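Local structure of phosphoserine aminotransferase (Bacillus alcalophilus, 1W23) at residues F187-A192 against D211-K216. The protein catalyses the reversible, pyridoxal 5'-phosphate-dependent transamination of 3-phosphohydroxypyruvate to phosphoserine, the second step of serine biosynthesis. Sequence-based numbering, arbitrary orientation. Where two conformers were deposited one is given.
Sequences FGMIYA and DLLNTK
L212 lays one methyl of its fork against the backbone of G188, and L213, the next residue, sends a methyl to the sulfur of M189. The first touch is a methyl on bare main chain: L212 CD1 sits 3.7 Å from G188 CA and 4.1 Å from G188 O. L212 holds its CG beside the backbone N and anti to the carbonyl carbon (chi1 -68°), and CD1 continues outward anti to CA (chi2 -178°), which carries it across to G188. G188 has no side chain, and the methyl rests directly on its alpha carbon. The second touch is between two side chains that cross at roughly a right angle. M189 runs out extended through its first two torsions, which brings SD to 3.9 Å from L213 CD1; the chain then bends at chi3 (121°), turning CE away from the leucine. M189 and L212 each have a second conformer, so both touches hold for one conformer and are less certain than the distances suggest.

The contact joins G188 and M189, at or beside strand 189-193, to the short, weakly bonded helix 210-213, which follows the neighbouring antiparallel strand 204-209 in the large mixed sheet of this class-V aminotransferase. G188 is tied to that strand through a backbone hydrogen bond with K209. On the same side of the sheet, helix 75-87 adds Q79 against M189 and L87 against L213, while V206 and V208 also pack on M189.

The M189 side chain stays about 12 Å from the bound pyridoxal phosphate, too far to touch it. Between the two segments the contact is purely van der Waals, while sheet hydrogen bonds and the chain connection help to fix their positions. The interface is small, 122 Å², and mostly buried, with L212 partly exposed; lacking hydrogen bonds, it demands closeness rather than exact bond angles.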
ATOM      1  N   PHE A 187      11.996  21.558   9.142  1.00 11.51           N
ATOM      2  CA  PHE A 187      11.475  20.294   9.637  1.00 11.57           C
ATOM      3  C   PHE A 187      12.545  19.224   9.735  1.00 11.95           C
ATOM      4  O   PHE A 187      13.418  19.120   8.864  1.00 13.67           O
ATOM      5  CB  PHE A 187      10.394  19.773   8.667  1.00 11.40           C
ATOM      6  CG  PHE A 187       9.212  20.745   8.599  1.00 11.88           C
ATOM      7  CD1 PHE A 187       9.185  21.779   7.673  1.00 13.25           C
ATOM      8  CD2 PHE A 187       8.140  20.645   9.463  1.00 13.38           C
ATOM      9  CE1 PHE A 187       8.122  22.679   7.649  1.00 15.60           C
ATOM     10  CE2 PHE A 187       7.113  21.535   9.462  1.00 15.63           C
ATOM     11  CZ  PHE A 187       7.086  22.569   8.555  1.00 17.01           C
ATOM     12  N   GLY A 188      12.400  18.364  10.723  1.00 11.40           N
ATOM     13  CA  GLY A 188      13.128  17.118  10.739  1.00 12.36           C
ATOM     14  C   GLY A 188      12.505  16.018   9.907  1.00 11.59           C
ATOM     15  O   GLY A 188      13.201  15.156   9.363  1.00 12.37           O
ATOM     16  N   MET A 189      11.168  16.052   9.835  1.00 11.65           N
ATOM     17  CA  MET A 189      10.433  15.049   9.055  1.00 10.89           C
ATOM     18  C   MET A 189       9.092  15.619   8.664  1.00 10.84           C
ATOM     19  O   MET A 189       8.415  16.290   9.494  1.00 11.85           O
ATOM     20  CB  MET A 189      10.305  13.770   9.875  0.60 11.88           C
ATOM     21  CG  MET A 189       9.602  12.662   9.119  0.60 14.03           C
ATOM     22  SD  MET A 189       9.566  11.106  10.015  0.60 19.34           S
ATOM     23  CE  MET A 189       7.765  10.953  10.062  0.60 29.29           C
ATOM     24  N   ILE A 190       8.657  15.331   7.464  1.00 10.41           N
ATOM     25  CA  ILE A 190       7.320  15.620   6.931  1.00 10.58           C
ATOM     26  C   ILE A 190       6.745  14.329   6.391  1.00 10.19           C
ATOM     27  O   ILE A 190       7.472  13.570   5.732  1.00 11.32           O
ATOM     28  CB  ILE A 190       7.434  16.640   5.781  1.00 12.26           C
ATOM     29  CG1 ILE A 190       7.919  17.995   6.279  1.00 13.25           C
ATOM     30  CG2 ILE A 190       6.172  16.690   4.987  1.00 13.31           C
ATOM     31  CD1 ILE A 190       8.401  18.885   5.193  1.00 16.89           C
ATOM     32  N   TYR A 191       5.477  14.033   6.661  1.00  9.76           N
ATOM     33  CA  TYR A 191       4.863  12.870   6.051  1.00  9.11           C
ATOM     34  C   TYR A 191       3.479  13.223   5.537  1.00  9.04           C
ATOM     35  O   TYR A 191       2.789  14.148   6.011  1.00  9.50           O
ATOM     36  CB  TYR A 191       4.793  11.687   7.001  1.00 10.03           C
ATOM     37  CG  TYR A 191       4.019  11.868   8.255  1.00  9.32           C
ATOM     38  CD1 TYR A 191       2.720  11.422   8.401  1.00  9.72           C
ATOM     39  CD2 TYR A 191       4.583  12.467   9.403  1.00 10.76           C
ATOM     40  CE1 TYR A 191       1.979  11.562   9.563  1.00  9.10           C
ATOM     41  CE2 TYR A 191       3.866  12.596  10.576  1.00 10.55           C
ATOM     42  CZ  TYR A 191       2.559  12.155  10.655  1.00  9.36           C
ATOM     43  OH  TYR A 191       1.828  12.232  11.830  1.00  9.61           O
ATOM     44  N   ALA A 192       3.024  12.428   4.546  1.00  8.71           N
ATOM     45  CA  ALA A 192       1.736  12.669   3.929  1.00  8.42           C
ATOM     46  C   ALA A 192       1.291  11.411   3.190  1.00  8.25           C
ATOM     47  O   ALA A 192       2.009  10.926   2.315  1.00  8.84           O
ATOM     48  CB  ALA A 192       1.833  13.765   2.845  1.00  9.80           C
ATOM     49  N   ASP A 211      20.259  12.387   8.818  1.00 19.37           N
ATOM     50  CA  ASP A 211      21.047  12.054  10.005  1.00 23.16           C
ATOM     51  C   ASP A 211      20.194  11.981  11.262  1.00 21.73           C
ATOM     52  O   ASP A 211      20.739  11.548  12.296  1.00 30.51           O
ATOM     53  CB  ASP A 211      22.240  13.032  10.184  1.00 30.00           C
ATOM     54  CG  ASP A 211      21.841  14.487  10.361  1.00 36.12           C
ATOM     55  OD1 ASP A 211      20.643  14.891  10.402  1.00 43.11           O
ATOM     56  OD2 ASP A 211      22.793  15.352  10.454  1.00 57.02           O
ATOM     57  N   LEU A 212      18.921  12.334  11.244  1.00 18.95           N
ATOM     58  CA  LEU A 212      18.029  12.190  12.370  1.00 20.57           C
ATOM     59  C   LEU A 212      17.558  10.752  12.494  1.00 19.48           C
ATOM     60  O   LEU A 212      17.286  10.390  13.611  1.00 20.83           O
ATOM     61  CB  LEU A 212      16.785  13.061  12.220  0.50 24.23           C
ATOM     62  CG  LEU A 212      17.250  14.513  12.327  0.50 24.01           C
ATOM     63  CD1 LEU A 212      16.058  15.445  12.230  0.50 32.75           C
ATOM     64  CD2 LEU A 212      18.049  14.702  13.618  0.50 35.25           C
ATOM     65  N   LEU A 213      17.477  10.085  11.354  1.00 23.09           N
ATOM     66  CA  LEU A 213      16.721   8.830  11.381  1.00 28.77           C
ATOM     67  C   LEU A 213      17.356   7.661  10.706  1.00 28.36           C
ATOM     68  O   LEU A 213      16.654   6.626  10.636  1.00 27.65           O
ATOM     69  CB  LEU A 213      15.358   9.076  10.671  1.00 27.11           C
ATOM     70  CG  LEU A 213      14.451   9.664  11.782  1.00 32.31           C
ATOM     71  CD1 LEU A 213      13.087  10.029  11.267  1.00 39.05           C
ATOM     72  CD2 LEU A 213      14.463   8.621  12.898  1.00 54.63           C
ATOM     73  N   ASN A 214      18.599   7.787  10.294  1.00 26.20           N
ATOM     74  CA  ASN A 214      19.410   6.815   9.592  1.00 31.95           C
ATOM     75  C   ASN A 214      20.128   5.808  10.495  1.00 36.63           C
ATOM     76  O   ASN A 214      20.973   5.159   9.841  1.00 50.50           O
ATOM     77  CB  ASN A 214      20.498   7.531   8.767  1.00 41.36           C
ATOM     78  CG  ASN A 214      21.505   8.387   9.527  1.00 57.93           C
ATOM     79  OD1 ASN A 214      21.645   8.420  10.766  1.00 66.99           O
ATOM     80  ND2 ASN A 214      22.306   9.170   8.778  1.00 83.13           N
ATOM     81  N   THR A 215      19.791   5.732  11.777  1.00 33.91           N
ATOM     82  CA  THR A 215      20.452   4.816  12.721  1.00 38.30           C
ATOM     83  C   THR A 215      19.491   3.768  13.270  1.00 40.56           C
ATOM     84  O   THR A 215      18.278   3.953  13.461  1.00 26.94           O
ATOM     85  CB  THR A 215      21.125   5.460  13.989  1.00 63.25           C
ATOM     86  N   LYS A 216      20.100   2.574  13.459  1.00 36.93           N
ATOM     87  CA  LYS A 216      19.250   1.489  13.974  1.00 39.60           C
ATOM     88  C   LYS A 216      18.763   1.871  15.378  1.00 32.83           C
ATOM     89  O   LYS A 216      19.476   2.446  16.193  1.00 44.67           O
ATOM     90  CB  LYS A 216      19.954   0.132  14.054  1.00 40.95           C
TER